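Side-chain contacts in glycerate dehydrogenase (Bacillus sp. 5mfcol3.1, PDB 6P2I), which reduces acyclic imino acids with NADPH, intercepting those that a partner oxidase produces in situ: residues E104-L109 with S197-R202; G146-G151 with I208-K213; Q100-H105 with I225-G230. One frame throughout, in Å; residues are numbered along the deposited sequence. Where two conformers were deposited one is given.

Contact 1 of 3, residues E104-L109 with S197-R202. With NAP (NADP nicotinamide-adenine-dinucleotide phosphate), chain C.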
loop_
_atom_site.group_PDB
_atom_site.type_symbol
_atom_site.label_atom_id
_atom_site.label_comp_id
_atom_site.label_asym_id
_atom_site.label_seq_id
_atom_site.Cartn_x
_atom_site.Cartn_y
_atom_site.Cartn_z
ATOM N N GLU A 104 8.793 -2.437 1.675
ATOM C CA GLU A 104 7.431 -2.637 1.184
ATOM C C GLU A 104 6.403 -2.225 2.227
ATOM O O GLU A 104 5.345 -1.685 1.881
ATOM C CB GLU A 104 7.222 -4.090 0.756
ATOM C CG GLU A 104 7.976 -4.424 -0.511
ATOM C CD GLU A 104 7.692 -5.808 -1.069
ATOM O OE1 GLU A 104 6.663 -6.418 -0.703
ATOM O OE2 GLU A 104 8.519 -6.282 -1.885
ATOM N N HIS A 105 6.709 -2.440 3.512
ATOM C CA HIS A 105 5.777 -2.033 4.556
ATOM C C HIS A 105 5.603 -0.530 4.606
ATOM O O HIS A 105 4.521 -0.047 4.966
ATOM C CB HIS A 105 6.266 -2.536 5.917
ATOM C CG HIS A 105 5.190 -2.637 6.940
ATOM N ND1 HIS A 105 4.284 -3.676 6.966
ATOM C CD2 HIS A 105 4.893 -1.852 8.004
ATOM C CE1 HIS A 105 3.482 -3.530 8.007
ATOM N NE2 HIS A 105 3.825 -2.427 8.648
ATOM N N VAL A 106 6.653 0.233 4.284
ATOM C CA VAL A 106 6.504 1.682 4.233
ATOM C C VAL A 106 5.390 2.055 3.260
ATOM O O VAL A 106 4.540 2.907 3.556
ATOM C CB VAL A 106 7.832 2.351 3.825
ATOM C CG1 VAL A 106 7.619 3.821 3.487
ATOM C CG2 VAL A 106 8.890 2.205 4.930
ATOM N N PHE A 107 5.368 1.406 2.099
ATOM C CA PHE A 107 4.332 1.706 1.116
ATOM C C PHE A 107 2.991 1.119 1.526
ATOM O O PHE A 107 1.958 1.742 1.284
ATOM C CB PHE A 107 4.775 1.230 -0.270
ATOM C CG PHE A 107 5.842 2.097 -0.854
ATOM C CD1 PHE A 107 7.181 1.888 -0.543
ATOM C CD2 PHE A 107 5.496 3.168 -1.656
ATOM C CE1 PHE A 107 8.155 2.717 -1.045
ATOM C CE2 PHE A 107 6.474 4.007 -2.170
ATOM C CZ PHE A 107 7.799 3.780 -1.873
ATOM N N ALA A 108 2.982 -0.042 2.189
ATOM C CA ALA A 108 1.740 -0.554 2.760
ATOM C C ALA A 108 1.117 0.468 3.703
ATOM O O ALA A 108 -0.078 0.776 3.612
ATOM C CB ALA A 108 1.997 -1.876 3.497
ATOM N N LEU A 109 1.921 1.020 4.617
ATOM C CA LEU A 109 1.405 2.002 5.561
ATOM C C LEU A 109 1.002 3.297 4.870
ATOM O O LEU A 109 -0.050 3.866 5.180
ATOM C CB LEU A 109 2.453 2.298 6.628
ATOM C CG LEU A 109 2.685 1.177 7.627
ATOM C CD1 LEU A 109 3.910 1.512 8.493
ATOM C CD2 LEU A 109 1.446 0.956 8.497
ATOM N N SER A 197 9.647 9.401 6.040
ATOM C CA SER A 197 9.827 8.042 6.552
ATOM C C SER A 197 11.154 7.933 7.290
ATOM O O SER A 197 12.192 8.363 6.776
ATOM C CB SER A 197 9.764 7.013 5.412
ATOM O OG SER A 197 9.673 5.695 5.910
ATOM N N LEU A 198 11.122 7.340 8.489
ATOM C CA LEU A 198 12.310 7.199 9.325
ATOM C C LEU A 198 12.994 5.860 9.063
ATOM O O LEU A 198 12.336 4.815 9.037
ATOM C CB LEU A 198 11.942 7.312 10.810
ATOM C CG LEU A 198 11.646 8.730 11.309
ATOM C CD1 LEU A 198 10.673 8.711 12.486
ATOM C CD2 LEU A 198 12.940 9.435 11.702
ATOM N N HIS A 199 14.320 5.896 8.891
ATOM C CA HIS A 199 15.120 4.701 8.641
ATOM C C HIS A 199 16.478 4.866 9.314
ATOM O O HIS A 199 17.529 4.818 8.687
ATOM C CB HIS A 199 15.230 4.451 7.141
ATOM C CG HIS A 199 13.902 4.212 6.511
ATOM N ND1 HIS A 199 13.175 3.062 6.741
ATOM C CD2 HIS A 199 13.127 5.002 5.729
ATOM C CE1 HIS A 199 12.026 3.139 6.094
ATOM N NE2 HIS A 199 11.970 4.305 5.474
ATOM N N ILE A 200 16.441 5.045 10.631
ATOM C CA ILE A 200 17.605 5.454 11.406
ATOM C C ILE A 200 17.651 4.643 12.696
ATOM O O ILE A 200 16.597 4.327 13.267
ATOM C CB ILE A 200 17.547 6.973 11.653
ATOM C CG1 ILE A 200 18.837 7.519 12.239
ATOM C CG2 ILE A 200 16.340 7.353 12.506
ATOM C CD1 ILE A 200 18.781 9.010 12.456
ATOM N N PRO A 201 18.831 4.245 13.156
ATOM C CA PRO A 201 18.917 3.522 14.430
ATOM C C PRO A 201 18.603 4.439 15.594
ATOM O O PRO A 201 18.804 5.654 15.536
ATOM C CB PRO A 201 20.373 3.056 14.471
ATOM C CG PRO A 201 21.100 4.100 13.699
ATOM C CD PRO A 201 20.166 4.441 12.557
ATOM N N ARG A 202 18.110 3.839 16.670
ATOM C CA ARG A 202 17.889 4.561 17.914
ATOM C C ARG A 202 19.141 4.526 18.781
ATOM O O ARG A 202 19.669 3.450 19.082
ATOM C CB ARG A 202 16.708 3.966 18.678
ATOM C CG ARG A 202 16.486 4.604 20.037
ATOM C CD ARG A 202 15.936 3.589 21.008
ATOM N NE ARG A 202 15.555 4.194 22.273
ATOM C CZ ARG A 202 14.836 3.572 23.199
ATOM N NH1 ARG A 202 14.418 2.330 22.985
ATOM N NH2 ARG A 202 14.531 4.190 24.330
HETATM P PA NAP C . 21.674 1.400 8.322
HETATM O O1A NAP C . 22.695 1.422 9.440
HETATM O O2A NAP C . 22.005 0.713 7.030
HETATM O O5B NAP C . 21.300 2.915 7.979
HETATM C C5B NAP C . 21.121 3.884 9.007
HETATM C C4B NAP C . 20.999 5.244 8.329
HETATM O O4B NAP C . 20.723 6.208 9.348
HETATM C C3B NAP C . 22.303 5.680 7.657
HETATM O O3B NAP C . 21.994 6.538 6.541
HETATM C C2B NAP C . 22.980 6.516 8.716
HETATM O O2B NAP C . 23.882 7.471 8.177
HETATM C C1B NAP C . 21.756 7.199 9.296
HETATM N N9A NAP C . 22.043 7.776 10.618
HETATM C C8A NAP C . 22.605 7.153 11.674
HETATM N N7A NAP C . 22.734 8.014 12.713
HETATM C C5A NAP C . 22.264 9.205 12.299
HETATM C C6A NAP C . 22.102 10.547 12.892
HETATM N N6A NAP C . 22.490 10.788 14.167
HETATM N N1A NAP C . 21.555 11.508 12.119
HETATM C C2A NAP C . 21.162 11.283 10.846
HETATM N N3A NAP C . 21.273 10.090 10.231
HETATM C C4A NAP C . 21.812 9.041 10.915
HETATM O O3 NAP C . 20.317 0.851 9.004
HETATM P PN NAP C . 19.096 0.090 8.286
HETATM O O1N NAP C . 19.485 -1.331 7.967
HETATM O O2N NAP C . 18.550 0.948 7.166
HETATM O O5D NAP C . 18.050 0.035 9.504
HETATM C C5D NAP C . 17.570 1.248 10.096
HETATM C C4D NAP C . 16.681 0.940 11.293
HETATM O O4D NAP C . 15.509 0.264 10.844
HETATM C C3D NAP C . 17.282 -0.032 12.298
HETATM O O3D NAP C . 18.182 0.608 13.215
HETATM C C2D NAP C . 16.043 -0.599 12.975
HETATM O O2D NAP C . 15.780 0.131 14.179
HETATM C C1D NAP C . 14.919 -0.397 11.956
HETATM N N1N NAP C . 14.353 -1.689 11.548
HETATM C C2N NAP C . 13.035 -1.908 11.696
HETATM C C3N NAP C . 12.463 -3.127 11.339
HETATM C C7N NAP C . 10.987 -3.363 11.540
HETATM O O7N NAP C . 10.559 -4.508 11.524
HETATM N N7N NAP C . 10.168 -2.332 11.793
HETATM C C4N NAP C . 13.286 -4.130 10.818
HETATM C C5N NAP C . 14.654 -3.885 10.682
HETATM C C6N NAP C . 15.159 -2.643 11.051
HETATM P P2B NAP C . 25.427 7.141 7.841
HETATM O O1X NAP C . 26.012 6.567 9.120
HETATM O O2X NAP C . 25.385 6.126 6.731
HETATM O O3X NAP C . 25.974 8.473 7.401
#
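With CG2 of Val106 anti to the carbonyl carbon and CG1 anti to the backbone N (chi1 168°), the valine sends a two-pronged end off the helix at Ser197 and His199. His199 has its CG anti to its own carbonyl carbon (chi1 -62°), which swings the imidazole back toward the helix although the CB does not point there. CG2 of Val106 meets the ring at its edge, in plane, 3.5 Å from His199 CE1. Both methyls also touch the serine hydroxyl, and Val106 CG1 lies 3.7 Å from Ser197 OG. No hydrogen bond crosses between helix and strand end; the touching residues share a weak local side-chain bond, from His199 NE2 to Ser197 OG (2.7 Å, bent to 116°), and the two Val106 methyls border this buried polar pair. Beyond the histidine the chain passes to the NADP: Ile200 CD1 packs on the adenine, 3.4 Å from NAP C4A, and Pro201 sits by the nicotinamide ribose. Here helix 99-114 covers the C-terminal end of strand 195-198 in the Rossmann-type domain. Ile225 of strand 223-226 touches both Val106 and Ser197, while Val157 of helix 152-163 packs against Val106 and His199.

Contact 2 of 3, residues G146-G151 with I208-K213. With NAP (NADP nicotinamide-adenine-dinucleotide phosphate), chain C.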
loop_
_atom_site.group_PDB
_atom_site.type_symbol
_atom_site.label_atom_id
_atom_site.label_comp_id
_atom_site.label_asym_id
_atom_site.label_seq_id
_atom_site.Cartn_x
_atom_site.Cartn_y
_atom_site.Cartn_z
ATOM N N GLY A 146 10.738 12.176 1.943
ATOM C CA GLY A 146 11.953 12.520 2.654
ATOM C C GLY A 146 12.333 11.391 3.588
ATOM O O GLY A 146 11.529 10.962 4.427
ATOM N N LEU A 147 13.543 10.881 3.428
ATOM C CA LEU A 147 14.012 9.702 4.150
ATOM C C LEU A 147 15.014 10.159 5.201
ATOM O O LEU A 147 16.094 10.654 4.865
ATOM C CB LEU A 147 14.624 8.698 3.175
ATOM C CG LEU A 147 13.714 8.315 1.996
ATOM C CD1 LEU A 147 14.444 7.438 0.972
ATOM C CD2 LEU A 147 12.465 7.613 2.510
ATOM N N ILE A 148 14.649 10.022 6.477
ATOM C CA ILE A 148 15.553 10.334 7.578
ATOM C C ILE A 148 16.319 9.044 7.861
ATOM O O ILE A 148 15.820 8.144 8.544
ATOM C CB ILE A 148 14.804 10.850 8.808
ATOM C CG1 ILE A 148 14.024 12.123 8.472
ATOM C CG2 ILE A 148 15.777 11.089 9.989
ATOM C CD1 ILE A 148 13.085 12.580 9.579
ATOM N N GLY A 149 17.527 8.945 7.303
ATOM C CA GLY A 149 18.254 7.690 7.268
ATOM C C GLY A 149 18.176 7.087 5.883
ATOM O O GLY A 149 17.077 6.843 5.370
ATOM N N ILE A 150 19.331 6.876 5.248
ATOM C CA ILE A 150 19.377 6.429 3.863
ATOM C C ILE A 150 20.438 5.342 3.750
ATOM O O ILE A 150 21.313 5.383 2.873
ATOM C CB ILE A 150 19.629 7.609 2.898
ATOM C CG1 ILE A 150 20.767 8.502 3.405
ATOM C CG2 ILE A 150 18.369 8.445 2.742
ATOM C CD1 ILE A 150 21.011 9.720 2.514
ATOM N N GLY A 151 20.353 4.361 4.641
ATOM C CA GLY A 151 21.201 3.186 4.645
ATOM C C GLY A 151 20.541 2.037 3.912
ATOM O O GLY A 151 19.943 2.225 2.847
ATOM N N ILE A 208 14.343 11.199 20.087
ATOM C CA ILE A 208 13.561 12.423 19.924
ATOM C C ILE A 208 14.203 13.325 18.875
ATOM O O ILE A 208 14.288 14.547 19.056
ATOM C CB ILE A 208 13.390 13.179 21.256
ATOM C CG1 ILE A 208 13.242 12.209 22.427
ATOM C CG2 ILE A 208 12.166 14.093 21.194
ATOM C CD1 ILE A 208 11.907 11.501 22.456
ATOM N N ILE A 209 14.673 12.731 17.778
ATOM C CA ILE A 209 15.214 13.553 16.702
ATOM C C ILE A 209 14.105 14.373 16.051
ATOM O O ILE A 209 14.342 15.501 15.600
ATOM C CB ILE A 209 15.970 12.687 15.676
ATOM C CG1 ILE A 209 16.822 13.575 14.762
ATOM C CG2 ILE A 209 15.011 11.811 14.876
ATOM C CD1 ILE A 209 17.535 12.822 13.652
ATOM N N LEU A 210 12.880 13.846 16.018
ATOM C CA LEU A 210 11.725 14.607 15.526
ATOM C C LEU A 210 11.135 15.347 16.720
ATOM O O LEU A 210 10.251 14.852 17.421
ATOM C CB LEU A 210 10.707 13.696 14.854
ATOM C CG LEU A 210 11.077 13.151 13.473
ATOM C CD1 LEU A 210 9.840 12.633 12.748
ATOM C CD2 LEU A 210 11.793 14.206 12.647
ATOM N N THR A 211 11.646 16.549 16.955
ATOM C CA THR A 211 11.199 17.394 18.050
ATOM C C THR A 211 9.824 17.988 17.750
ATOM O O THR A 211 9.328 17.948 16.618
ATOM C CB THR A 211 12.210 18.512 18.277
ATOM O OG1 THR A 211 12.312 19.282 17.075
ATOM C CG2 THR A 211 13.574 17.927 18.596
ATOM N N GLU A 212 9.210 18.557 18.793
ATOM C CA GLU A 212 7.973 19.308 18.595
ATOM C C GLU A 212 8.161 20.402 17.551
ATOM O O GLU A 212 7.300 20.602 16.686
ATOM C CB GLU A 212 7.495 19.914 19.918
ATOM C CG GLU A 212 6.205 20.718 19.786
ATOM C CD GLU A 212 5.749 21.325 21.097
ATOM O OE1 GLU A 212 6.386 21.061 22.136
ATOM O OE2 GLU A 212 4.749 22.071 21.086
ATOM N N LYS A 213 9.289 21.117 17.616
ATOM C CA LYS A 213 9.556 22.182 16.651
ATOM C C LYS A 213 9.616 21.639 15.228
ATOM O O LYS A 213 8.979 22.179 14.315
ATOM C CB LYS A 213 10.861 22.897 17.006
ATOM C CG LYS A 213 11.160 24.118 16.151
HETATM P PA NAP C . 21.674 1.400 8.322
HETATM O O1A NAP C . 22.695 1.422 9.440
HETATM O O2A NAP C . 22.005 0.713 7.030
HETATM O O5B NAP C . 21.300 2.915 7.979
HETATM C C5B NAP C . 21.121 3.884 9.007
HETATM C C4B NAP C . 20.999 5.244 8.329
HETATM O O4B NAP C . 20.723 6.208 9.348
HETATM C C3B NAP C . 22.303 5.680 7.657
HETATM O O3B NAP C . 21.994 6.538 6.541
HETATM C C2B NAP C . 22.980 6.516 8.716
HETATM O O2B NAP C . 23.882 7.471 8.177
HETATM C C1B NAP C . 21.756 7.199 9.296
HETATM N N9A NAP C . 22.043 7.776 10.618
HETATM C C8A NAP C . 22.605 7.153 11.674
HETATM N N7A NAP C . 22.734 8.014 12.713
HETATM C C5A NAP C . 22.264 9.205 12.299
HETATM C C6A NAP C . 22.102 10.547 12.892
HETATM N N6A NAP C . 22.490 10.788 14.167
HETATM N N1A NAP C . 21.555 11.508 12.119
HETATM C C2A NAP C . 21.162 11.283 10.846
HETATM N N3A NAP C . 21.273 10.090 10.231
HETATM C C4A NAP C . 21.812 9.041 10.915
HETATM O O3 NAP C . 20.317 0.851 9.004
HETATM P PN NAP C . 19.096 0.090 8.286
HETATM O O1N NAP C . 19.485 -1.331 7.967
HETATM O O2N NAP C . 18.550 0.948 7.166
HETATM O O5D NAP C . 18.050 0.035 9.504
HETATM C C5D NAP C . 17.570 1.248 10.096
HETATM C C4D NAP C . 16.681 0.940 11.293
HETATM O O4D NAP C . 15.509 0.264 10.844
HETATM C C3D NAP C . 17.282 -0.032 12.298
HETATM O O3D NAP C . 18.182 0.608 13.215
HETATM C C2D NAP C . 16.043 -0.599 12.975
HETATM O O2D NAP C . 15.780 0.131 14.179
HETATM C C1D NAP C . 14.919 -0.397 11.956
HETATM N N1N NAP C . 14.353 -1.689 11.548
HETATM C C2N NAP C . 13.035 -1.908 11.696
HETATM C C3N NAP C . 12.463 -3.127 11.339
HETATM C C7N NAP C . 10.987 -3.363 11.540
HETATM O O7N NAP C . 10.559 -4.508 11.524
HETATM N N7N NAP C . 10.168 -2.332 11.793
HETATM C C4N NAP C . 13.286 -4.130 10.818
HETATM C C5N NAP C . 14.654 -3.885 10.682
HETATM C C6N NAP C . 15.159 -2.643 11.051
HETATM P P2B NAP C . 25.427 7.141 7.841
HETATM O O1X NAP C . 26.012 6.567 9.120
HETATM O O2X NAP C . 25.385 6.126 6.731
HETATM O O3X NAP C . 25.974 8.473 7.401
#
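The backbones stay well apart where Ile148 faces Ile209, 9.7 Å between their CA atoms, and no hydrogen bond crosses from strand end to loop. Aliphatic side chains bridge the gap. Ile148 carries CG1 anti to its carbonyl carbon (chi1 -60°) and CG2 anti to its backbone N, and the two branches serve different partners. Its CD1 meets Leu210 CD2 at 3.7 Å, the side chains crossing obliquely, while Ile148 CG2 has a looser approach to Ile209 CD1 at 4.4 Å. An inverse gamma turn centred on Leu210, closed by a weak Thr211 N to Ile209 O bond, leads to Thr211, the N-cap of helix 212-215. Just after Ile148 the chain enters the glycine-rich turn of the Rossmann nucleotide site. Ile150 N donates to the ribose hydroxyl NAP O3B (3.0 Å, 156°). Gly149 has backbone angles that call for glycine, and at Gly151 a CB would run into NAP O5B. The apolar group thus adjoins this turn in the chain. Strand 144-148 is flanked in the parallel sheet by strands 167-171 and 195-198; Leu198 of the latter touches Ile148 and Leu210, and helix 186-192 adds Ile186 against Ile148 and Ile209 and Met190 against Leu210.

Contact 3 of 3, residues Q100-H105 with I225-G230; sequences QAVAEH and INTCRG. With NAP (NADP nicotinamide-adenine-dinucleotide phosphate), chain C; EDO (1,2-ethanediol), chain I.
Van der Waals contact joins the two segments through Val102 and His105 on the helix and Thr227 on the loop. Val102 CG1 comes obliquely against the threonine, methyl on hydroxyl, 3.5 Å from Thr227 OG1, and also reaches its CB and CG2. With CG1 anti to the backbone N (chi1 177°), Val102 CG2 sits beside that N and touches the nicotinamide at NAP C4N, 3.5 Å away. More loosely, Thr227 CG2 stands at the edge of the His105 ring, 4.4 Å from His105 CD2; the imidazole's NE2 is hydrogen-bonded to Thr272. One methyl of Val102 thus faces the loop, the other the nicotinamide carbon that exchanges hydride. The loop follows strand 223-226 of the Rossmann sheet, and Arg229 further along it belongs to the D-arginine pocket.

Hydrogen bonds shape the loop and hold the carboxamide nitrogen. Thr227 O accepts from NAP N7N (2.8 Å, 167°). Asn226 closes an Asx turn, its OD1 taking Cys228 N from above the carbonyl plane, and its ND2 donates to Arg229 O at 2.9 Å, so one side-chain amide ties the two residues that follow Thr227.

On the helix's far side, Gln100 NE2 gives a nearly straight bond to Glu104 OE2 (2.9 Å, 174°); OE2 lies in the Gln100 amide plane and uses its anti lone pair. The Gln100 amide also bonds both hydroxyls of an ethanediol, probably a crystallisation additive, and Glu104 binds backbone N-H groups of Ile140 and Arg141 of the second subunit. A leucine in place of Gln100 would probably leave Glu104 without this donor and less firmly oriented toward the neighbouring subunit.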
loop_
_atom_site.group_PDB
_atom_site.type_symbol
_atom_site.label_atom_id
_atom_site.label_comp_id
_atom_site.label_asym_id
_atom_site.label_seq_id
_atom_site.Cartn_x
_atom_site.Cartn_y
_atom_site.Cartn_z
ATOM N N GLN A 100 13.926 -5.460 2.347
ATOM C CA GLN A 100 12.853 -5.443 1.346
ATOM C C GLN A 100 11.483 -5.500 2.013
ATOM O O GLN A 100 10.554 -4.787 1.603
ATOM C CB GLN A 100 13.016 -6.602 0.358
ATOM C CG GLN A 100 11.962 -6.605 -0.754
ATOM C CD GLN A 100 12.172 -5.476 -1.742
ATOM O OE1 GLN A 100 13.303 -5.028 -1.965
ATOM N NE2 GLN A 100 11.079 -5.009 -2.352
ATOM N N ALA A 101 11.336 -6.352 3.032
ATOM C CA ALA A 101 10.080 -6.432 3.775
ATOM C C ALA A 101 9.711 -5.082 4.383
ATOM O O ALA A 101 8.562 -4.634 4.278
ATOM C CB ALA A 101 10.186 -7.501 4.869
ATOM N N VAL A 102 10.678 -4.402 5.007
ATOM C CA VAL A 102 10.356 -3.143 5.672
ATOM C C VAL A 102 10.063 -2.062 4.641
ATOM O O VAL A 102 9.130 -1.267 4.806
ATOM C CB VAL A 102 11.486 -2.720 6.630
ATOM C CG1 VAL A 102 11.177 -1.358 7.258
ATOM C CG2 VAL A 102 11.650 -3.778 7.723
ATOM N N ALA A 103 10.858 -2.008 3.569
ATOM C CA ALA A 103 10.600 -1.020 2.526
ATOM C C ALA A 103 9.206 -1.196 1.933
ATOM O O ALA A 103 8.488 -0.210 1.719
ATOM C CB ALA A 103 11.667 -1.118 1.436
ATOM N N GLU A 104 8.793 -2.437 1.675
ATOM C CA GLU A 104 7.431 -2.637 1.184
ATOM C C GLU A 104 6.403 -2.225 2.227
ATOM O O GLU A 104 5.345 -1.685 1.881
ATOM C CB GLU A 104 7.222 -4.090 0.756
ATOM C CG GLU A 104 7.976 -4.424 -0.511
ATOM C CD GLU A 104 7.692 -5.808 -1.069
ATOM O OE1 GLU A 104 6.663 -6.418 -0.703
ATOM O OE2 GLU A 104 8.519 -6.282 -1.885
ATOM N N HIS A 105 6.709 -2.440 3.512
ATOM C CA HIS A 105 5.777 -2.033 4.556
ATOM C C HIS A 105 5.603 -0.530 4.606
ATOM O O HIS A 105 4.521 -0.047 4.966
ATOM C CB HIS A 105 6.266 -2.536 5.917
ATOM C CG HIS A 105 5.190 -2.637 6.940
ATOM N ND1 HIS A 105 4.284 -3.676 6.966
ATOM C CD2 HIS A 105 4.893 -1.852 8.004
ATOM C CE1 HIS A 105 3.482 -3.530 8.007
ATOM N NE2 HIS A 105 3.825 -2.427 8.648
ATOM N N ILE A 225 5.673 8.262 8.282
ATOM C CA ILE A 225 5.808 6.811 8.409
ATOM C C ILE A 225 6.955 6.523 9.367
ATOM O O ILE A 225 8.050 7.068 9.204
ATOM C CB ILE A 225 6.062 6.138 7.046
ATOM C CG1 ILE A 225 4.979 6.520 6.016
ATOM C CG2 ILE A 225 6.174 4.621 7.220
ATOM C CD1 ILE A 225 3.577 6.043 6.398
ATOM N N ASN A 226 6.720 5.660 10.363
ATOM C CA ASN A 226 7.798 5.239 11.252
ATOM C C ASN A 226 7.826 3.715 11.354
ATOM O O ASN A 226 7.006 3.115 12.056
ATOM C CB ASN A 226 7.672 5.877 12.631
ATOM C CG ASN A 226 8.921 5.667 13.455
ATOM O OD1 ASN A 226 9.972 5.325 12.906
ATOM N ND2 ASN A 226 8.816 5.835 14.773
ATOM N N THR A 227 8.775 3.094 10.654
ATOM C CA THR A 227 9.098 1.689 10.865
ATOM C C THR A 227 10.267 1.514 11.823
ATOM O O THR A 227 10.798 0.406 11.932
ATOM C CB THR A 227 9.419 0.991 9.542
ATOM O OG1 THR A 227 10.488 1.678 8.874
ATOM C CG2 THR A 227 8.213 0.998 8.606
ATOM N N CYS A 228 10.693 2.580 12.501
ATOM C CA CYS A 228 11.760 2.505 13.486
ATOM C C CYS A 228 11.179 2.709 14.887
ATOM O O CYS A 228 9.960 2.673 15.089
ATOM C CB CYS A 228 12.845 3.526 13.155
ATOM S SG CYS A 228 13.720 3.178 11.612
ATOM N N ARG A 229 12.064 2.906 15.864
ATOM C CA ARG A 229 11.630 3.029 17.249
ATOM C C ARG A 229 10.694 4.220 17.421
ATOM O O ARG A 229 10.872 5.267 16.793
ATOM C CB ARG A 229 12.838 3.180 18.172
ATOM C CG ARG A 229 13.586 1.882 18.429
ATOM C CD ARG A 229 12.825 0.992 19.401
ATOM N NE ARG A 229 13.725 0.175 20.211
ATOM C CZ ARG A 229 13.353 -0.467 21.312
ATOM N NH1 ARG A 229 14.233 -1.190 21.992
ATOM N NH2 ARG A 229 12.097 -0.389 21.728
ATOM N N GLY A 230 9.683 4.050 18.278
ATOM C CA GLY A 230 8.808 5.167 18.597
ATOM C C GLY A 230 9.536 6.300 19.292
ATOM O O GLY A 230 9.165 7.470 19.144
HETATM P PA NAP C . 21.674 1.400 8.322
HETATM O O1A NAP C . 22.695 1.422 9.440
HETATM O O2A NAP C . 22.005 0.713 7.030
HETATM O O5B NAP C . 21.300 2.915 7.979
HETATM C C5B NAP C . 21.121 3.884 9.007
HETATM C C4B NAP C . 20.999 5.244 8.329
HETATM O O4B NAP C . 20.723 6.208 9.348
HETATM C C3B NAP C . 22.303 5.680 7.657
HETATM O O3B NAP C . 21.994 6.538 6.541
HETATM C C2B NAP C . 22.980 6.516 8.716
HETATM O O2B NAP C . 23.882 7.471 8.177
HETATM C C1B NAP C . 21.756 7.199 9.296
HETATM N N9A NAP C . 22.043 7.776 10.618
HETATM C C8A NAP C . 22.605 7.153 11.674
HETATM N N7A NAP C . 22.734 8.014 12.713
HETATM C C5A NAP C . 22.264 9.205 12.299
HETATM C C6A NAP C . 22.102 10.547 12.892
HETATM N N6A NAP C . 22.490 10.788 14.167
HETATM N N1A NAP C . 21.555 11.508 12.119
HETATM C C2A NAP C . 21.162 11.283 10.846
HETATM N N3A NAP C . 21.273 10.090 10.231
HETATM C C4A NAP C . 21.812 9.041 10.915
HETATM O O3 NAP C . 20.317 0.851 9.004
HETATM P PN NAP C . 19.096 0.090 8.286
HETATM O O1N NAP C . 19.485 -1.331 7.967
HETATM O O2N NAP C . 18.550 0.948 7.166
HETATM O O5D NAP C . 18.050 0.035 9.504
HETATM C C5D NAP C . 17.570 1.248 10.096
HETATM C C4D NAP C . 16.681 0.940 11.293
HETATM O O4D NAP C . 15.509 0.264 10.844
HETATM C C3D NAP C . 17.282 -0.032 12.298
HETATM O O3D NAP C . 18.182 0.608 13.215
HETATM C C2D NAP C . 16.043 -0.599 12.975
HETATM O O2D NAP C . 15.780 0.131 14.179
HETATM C C1D NAP C . 14.919 -0.397 11.956
HETATM N N1N NAP C . 14.353 -1.689 11.548
HETATM C C2N NAP C . 13.035 -1.908 11.696
HETATM C C3N NAP C . 12.463 -3.127 11.339
HETATM C C7N NAP C . 10.987 -3.363 11.540
HETATM O O7N NAP C . 10.559 -4.508 11.524
HETATM N N7N NAP C . 10.168 -2.332 11.793
HETATM C C4N NAP C . 13.286 -4.130 10.818
HETATM C C5N NAP C . 14.654 -3.885 10.682
HETATM C C6N NAP C . 15.159 -2.643 11.051
HETATM P P2B NAP C . 25.427 7.141 7.841
HETATM O O1X NAP C . 26.012 6.567 9.120
HETATM O O2X NAP C . 25.385 6.126 6.731
HETATM O O3X NAP C . 25.974 8.473 7.401
HETATM C C1 EDO I . 13.266 -2.489 -4.287
HETATM O O1 EDO I . 14.121 -3.614 -4.015
HETATM C C2 EDO I . 12.309 -2.830 -5.425
HETATM O O2 EDO I . 11.301 -3.744 -4.971
#

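How the contacts relate
Contacts 1 and 3 are nearly one site, their centres 3 Å apart: both start from helix 99-114, share Glu104 and His105, and reach neighbouring strands, joined where Leu198 N lies 3.2 Å from Ile225 O, a probable hydrogen bond. Contact 2 lies 11 Å from contact 1 and 13 Å from contact 3, centre to centre. It adjoins contact 1 through the sheet, His199 N to Ile148 O being 2.7 Å, but does not touch contact 3. All three meet the NADP, with overlap: contact 2 at the adenosine ribose, contact 1 at the adenine and both riboses, contact 3 at the nicotinamide and its ribose; the Val102 side chain is about 7 Å from bound D-arginine.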